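Local structure of proline dehydrogenase (Bradyrhizobium japonicum USDA 110, 3HAZ) at residues A[756-764]-A[956-966]. The protein probably oxidises L-proline to L-glutamate in two steps, with an FAD-dependent proline dehydrogenase and an NAD-dependent aldehyde dehydrogenase active site on one chain. Numbering follows the deposited sequence.
Sequences PLIAETGGI and FGGNGLSGTGP. With NAD (nicotinamide-adenine-dinucleotide), chain D.
In the aldehyde dehydrogenase active site, strand 757-760 of the NAD-binding sheet, paired with strand 730-734, is bordered by the glycine-rich loop 956-966, and Glu760, the predicted catalytic glutamate, bridges Gly963 backbone to backbone. Two hydrogen bonds tie Ala759 to Thr964: Ala759 N reaches Thr964 OG1 at 2.9 Å, nearly straight at 172°, and Thr964 N returns a more bent bond to Ala759 O. With OG1 set between its own N and carbonyl carbon (chi1 53°), Thr964 accepts the hydrogen bond from Ala759 N while its hydroxyl donates to Gly965 O, in the carbonyl plane on a lone pair. An alanine at this position would remove the hydroxyl and would probably leave Ala759 N without its acceptor and deprive Gly965 O of this donor. Further along, Thr761 N meets Ser962 O from above the carbonyl plane, while Thr761 OG1 donates to Leu961 O at 2.8 Å. Ser962 OG donates in plane to Gly762 O (2.7 Å) and is also hydrogen-bonded to Gly915 N. On the other side of Ala759, Ile758 crosses the Pro966 ring at about a right angle, CG1 to CD 4.0 Å. The Glu760 chain bends at chi2 (-64°), leading its carboxylate back over the loop, where OE2 receives a weak bond from Gly965 N (3.5 Å) and OE1 accepts from two waters. One of these waters also links Gly958 N, Ser962 O and NAD N7N; NAD N7N also donates to Thr761 O at 2.8 Å. Strand, loop and nicotinamide carboxamide thus share one polar network; between the two segments the carboxylate is tied to the loop mostly through water, its one direct bond, from Gly965 N, being weak.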
loop_
_atom_site.group_PDB
_atom_site.type_symbol
_atom_site.label_atom_id
_atom_site.label_comp_id
_atom_site.label_asym_id
_atom_site.label_seq_id
_atom_site.Cartn_x
_atom_site.Cartn_y
_atom_site.Cartn_z
ATOM N N PRO A 756 -12.853 25.842 -34.854
ATOM C CA PRO A 756 -11.960 24.720 -35.164
ATOM C C PRO A 756 -12.381 23.987 -36.435
ATOM O O PRO A 756 -13.574 23.793 -36.680
ATOM C CB PRO A 756 -12.130 23.788 -33.955
ATOM C CG PRO A 756 -12.821 24.616 -32.889
ATOM C CD PRO A 756 -13.644 25.610 -33.635
ATOM N N LEU A 757 -11.404 23.592 -37.242
ATOM C CA LEU A 757 -11.662 22.676 -38.343
ATOM C C LEU A 757 -10.842 21.410 -38.130
ATOM O O LEU A 757 -9.614 21.452 -38.096
ATOM C CB LEU A 757 -11.315 23.308 -39.698
ATOM C CG LEU A 757 -11.292 22.366 -40.912
ATOM C CD1 LEU A 757 -12.621 21.647 -41.077
ATOM C CD2 LEU A 757 -10.944 23.114 -42.200
ATOM N N ILE A 758 -11.530 20.288 -37.965
ATOM C CA ILE A 758 -10.872 18.990 -37.941
ATOM C C ILE A 758 -11.106 18.367 -39.298
ATOM O O ILE A 758 -12.250 18.096 -39.669
ATOM C CB ILE A 758 -11.469 18.066 -36.866
ATOM C CG1 ILE A 758 -11.231 18.647 -35.474
ATOM C CG2 ILE A 758 -10.876 16.667 -36.969
ATOM C CD1 ILE A 758 -11.979 17.909 -34.383
ATOM N N ALA A 759 -10.025 18.158 -40.046
ATOM C CA ALA A 759 -10.140 17.681 -41.411
ATOM C C ALA A 759 -9.188 16.521 -41.662
ATOM O O ALA A 759 -7.964 16.662 -41.574
ATOM C CB ALA A 759 -9.884 18.817 -42.404
ATOM N N GLU A 760 -9.767 15.368 -41.966
ATOM C CA GLU A 760 -8.989 14.179 -42.253
ATOM C C GLU A 760 -9.163 13.898 -43.728
ATOM O O GLU A 760 -10.283 13.743 -44.216
ATOM C CB GLU A 760 -9.465 13.011 -41.388
ATOM C CG GLU A 760 -9.585 13.374 -39.905
ATOM C CD GLU A 760 -8.244 13.739 -39.269
ATOM O OE1 GLU A 760 -7.419 12.825 -39.053
ATOM O OE2 GLU A 760 -8.017 14.937 -38.980
ATOM N N THR A 761 -8.049 13.875 -44.447
ATOM C CA THR A 761 -8.100 13.826 -45.895
ATOM C C THR A 761 -7.263 12.653 -46.422
ATOM O O THR A 761 -6.910 11.747 -45.665
ATOM C CB THR A 761 -7.697 15.192 -46.505
ATOM O OG1 THR A 761 -6.521 15.683 -45.853
ATOM C CG2 THR A 761 -8.816 16.212 -46.286
ATOM N N GLY A 762 -6.961 12.657 -47.713
ATOM C CA GLY A 762 -6.387 11.476 -48.332
ATOM C C GLY A 762 -4.935 11.187 -47.996
ATOM O O GLY A 762 -4.383 11.691 -47.015
ATOM N N GLY A 763 -4.320 10.343 -48.817
ATOM C CA GLY A 763 -2.900 10.083 -48.724
ATOM C C GLY A 763 -2.401 9.395 -49.982
ATOM O O GLY A 763 -3.183 8.865 -50.765
ATOM N N ILE A 764 -1.091 9.440 -50.183
ATOM C CA ILE A 764 -0.428 8.576 -51.149
ATOM C C ILE A 764 0.454 7.668 -50.302
ATOM O O ILE A 764 1.625 7.957 -50.050
ATOM C CB ILE A 764 0.370 9.391 -52.194
ATOM C CG1 ILE A 764 -0.558 10.416 -52.860
ATOM C CG2 ILE A 764 1.005 8.468 -53.234
ATOM C CD1 ILE A 764 0.099 11.289 -53.920
ATOM N N PHE A 956 -6.084 6.987 -35.276
ATOM C CA PHE A 956 -5.869 7.067 -36.702
ATOM C C PHE A 956 -5.993 8.493 -37.234
ATOM O O PHE A 956 -6.905 9.225 -36.861
ATOM C CB PHE A 956 -6.846 6.137 -37.425
ATOM C CG PHE A 956 -6.663 6.127 -38.911
ATOM C CD1 PHE A 956 -5.732 5.284 -39.500
ATOM C CD2 PHE A 956 -7.406 6.971 -39.722
ATOM C CE1 PHE A 956 -5.546 5.279 -40.872
ATOM C CE2 PHE A 956 -7.230 6.966 -41.100
ATOM C CZ PHE A 956 -6.299 6.118 -41.672
ATOM N N GLY A 957 -5.076 8.875 -38.116
ATOM C CA GLY A 957 -5.106 10.195 -38.717
ATOM C C GLY A 957 -3.714 10.706 -39.026
ATOM O O GLY A 957 -2.756 10.421 -38.304
ATOM N N GLY A 958 -3.601 11.480 -40.095
ATOM C CA GLY A 958 -2.300 11.888 -40.582
ATOM C C GLY A 958 -2.087 13.381 -40.521
ATOM O O GLY A 958 -2.902 14.108 -39.966
ATOM N N ASN A 959 -0.983 13.835 -41.100
ATOM C CA ASN A 959 -0.657 15.252 -41.118
ATOM C C ASN A 959 -0.246 15.687 -42.513
ATOM O O ASN A 959 -0.464 14.959 -43.487
ATOM C CB ASN A 959 0.442 15.551 -40.102
ATOM C CG ASN A 959 1.409 14.398 -39.945
ATOM O OD1 ASN A 959 1.465 13.754 -38.894
ATOM N ND2 ASN A 959 2.160 14.110 -41.004
ATOM N N GLY A 960 0.343 16.872 -42.618
ATOM C CA GLY A 960 0.601 17.452 -43.920
ATOM C C GLY A 960 -0.710 17.516 -44.675
ATOM O O GLY A 960 -1.736 17.882 -44.098
ATOM N N LEU A 961 -0.690 17.138 -45.952
ATOM C CA LEU A 961 -1.891 17.154 -46.785
ATOM C C LEU A 961 -2.906 16.078 -46.387
ATOM O O LEU A 961 -4.004 16.020 -46.941
ATOM C CB LEU A 961 -1.520 16.989 -48.270
ATOM C CG LEU A 961 -0.575 18.017 -48.899
ATOM C CD1 LEU A 961 -0.308 17.701 -50.391
ATOM C CD2 LEU A 961 -1.126 19.423 -48.744
ATOM N N SER A 962 -2.544 15.231 -45.427
ATOM C CA SER A 962 -3.423 14.142 -45.005
ATOM C C SER A 962 -4.364 14.453 -43.826
ATOM O O SER A 962 -5.251 13.658 -43.513
ATOM C CB SER A 962 -2.595 12.895 -44.685
ATOM O OG SER A 962 -2.011 12.377 -45.866
ATOM N N GLY A 963 -4.177 15.586 -43.162
ATOM C CA GLY A 963 -5.070 15.933 -42.063
ATOM C C GLY A 963 -4.560 16.973 -41.092
ATOM O O GLY A 963 -3.394 17.361 -41.143
ATOM N N THR A 964 -5.447 17.430 -40.206
ATOM C CA THR A 964 -5.105 18.451 -39.227
ATOM C C THR A 964 -4.810 17.847 -37.860
ATOM O O THR A 964 -4.082 18.432 -37.072
ATOM C CB THR A 964 -6.269 19.479 -39.030
ATOM O OG1 THR A 964 -7.489 18.784 -38.725
ATOM C CG2 THR A 964 -6.474 20.334 -40.272
ATOM N N GLY A 965 -5.373 16.673 -37.585
ATOM C CA GLY A 965 -5.458 16.185 -36.219
ATOM C C GLY A 965 -6.612 16.901 -35.525
ATOM O O GLY A 965 -7.208 17.804 -36.108
ATOM N N PRO A 966 -6.956 16.484 -34.295
ATOM C CA PRO A 966 -6.332 15.354 -33.602
ATOM C C PRO A 966 -6.789 14.032 -34.219
ATOM O O PRO A 966 -7.685 14.014 -35.067
ATOM C CB PRO A 966 -6.868 15.466 -32.165
ATOM C CG PRO A 966 -7.869 16.592 -32.172
ATOM C CD PRO A 966 -8.148 16.972 -33.584
HETATM P PA NAD D . -15.174 14.360 -50.860
HETATM O O1A NAD D . -14.125 15.601 -50.640
HETATM O O2A NAD D . -15.422 14.166 -52.298
HETATM O O5B NAD D . -16.595 14.765 -50.082
HETATM C C5B NAD D . -16.887 14.166 -48.826
HETATM C C4B NAD D . -17.989 14.936 -48.081
HETATM O O4B NAD D . -17.888 16.409 -48.157
HETATM C C3B NAD D . -19.462 14.681 -48.603
HETATM O O3B NAD D . -20.477 14.365 -47.700
HETATM C C2B NAD D . -19.632 15.832 -49.590
HETATM O O2B NAD D . -20.866 16.022 -50.245
HETATM C C1B NAD D . -19.044 16.927 -48.811
HETATM N N9A NAD D . -18.673 18.061 -49.669
HETATM C C8A NAD D . -18.348 18.030 -50.987
HETATM N N7A NAD D . -18.053 19.364 -51.396
HETATM C C5A NAD D . -18.209 20.210 -50.274
HETATM C C6A NAD D . -18.051 21.581 -50.112
HETATM N N6A NAD D . -17.650 22.400 -51.244
HETATM N N1A NAD D . -18.268 22.153 -48.899
HETATM C C2A NAD D . -18.650 21.369 -47.824
HETATM N N3A NAD D . -18.806 20.019 -47.981
HETATM C C4A NAD D . -18.585 19.438 -49.212
HETATM O O3 NAD D . -14.590 12.957 -50.147
HETATM P PN NAD D . -15.258 11.481 -50.560
HETATM O O1N NAD D . -15.284 11.339 -52.219
HETATM O O2N NAD D . -16.616 11.381 -50.020
HETATM O O5D NAD D . -14.333 10.244 -49.927
HETATM C C5D NAD D . -13.046 9.980 -50.467
HETATM C C4D NAD D . -11.933 10.806 -49.788
HETATM O O4D NAD D . -12.038 10.977 -48.308
HETATM C C3D NAD D . -10.403 10.448 -50.027
HETATM O O3D NAD D . -9.544 11.420 -50.573
HETATM C C2D NAD D . -10.055 9.828 -48.656
HETATM O O2D NAD D . -8.745 9.385 -48.362
HETATM C C1D NAD D . -10.769 10.735 -47.739
HETATM N N1N NAD D . -10.945 10.044 -46.454
HETATM C C2N NAD D . -9.991 10.231 -45.437
HETATM C C3N NAD D . -10.150 9.534 -44.164
HETATM C C7N NAD D . -9.113 9.747 -43.047
HETATM O O7N NAD D . -9.347 9.358 -41.959
HETATM N N7N NAD D . -7.926 10.540 -43.299
HETATM C C4N NAD D . -11.308 8.630 -43.952
HETATM C C5N NAD D . -12.256 8.449 -44.963
HETATM C C6N NAD D . -12.099 9.156 -46.253
HETATM O O HOH W 1 -5.065 13.452 -38.041
HETATM O O HOH W 2 -6.448 12.158 -41.268
#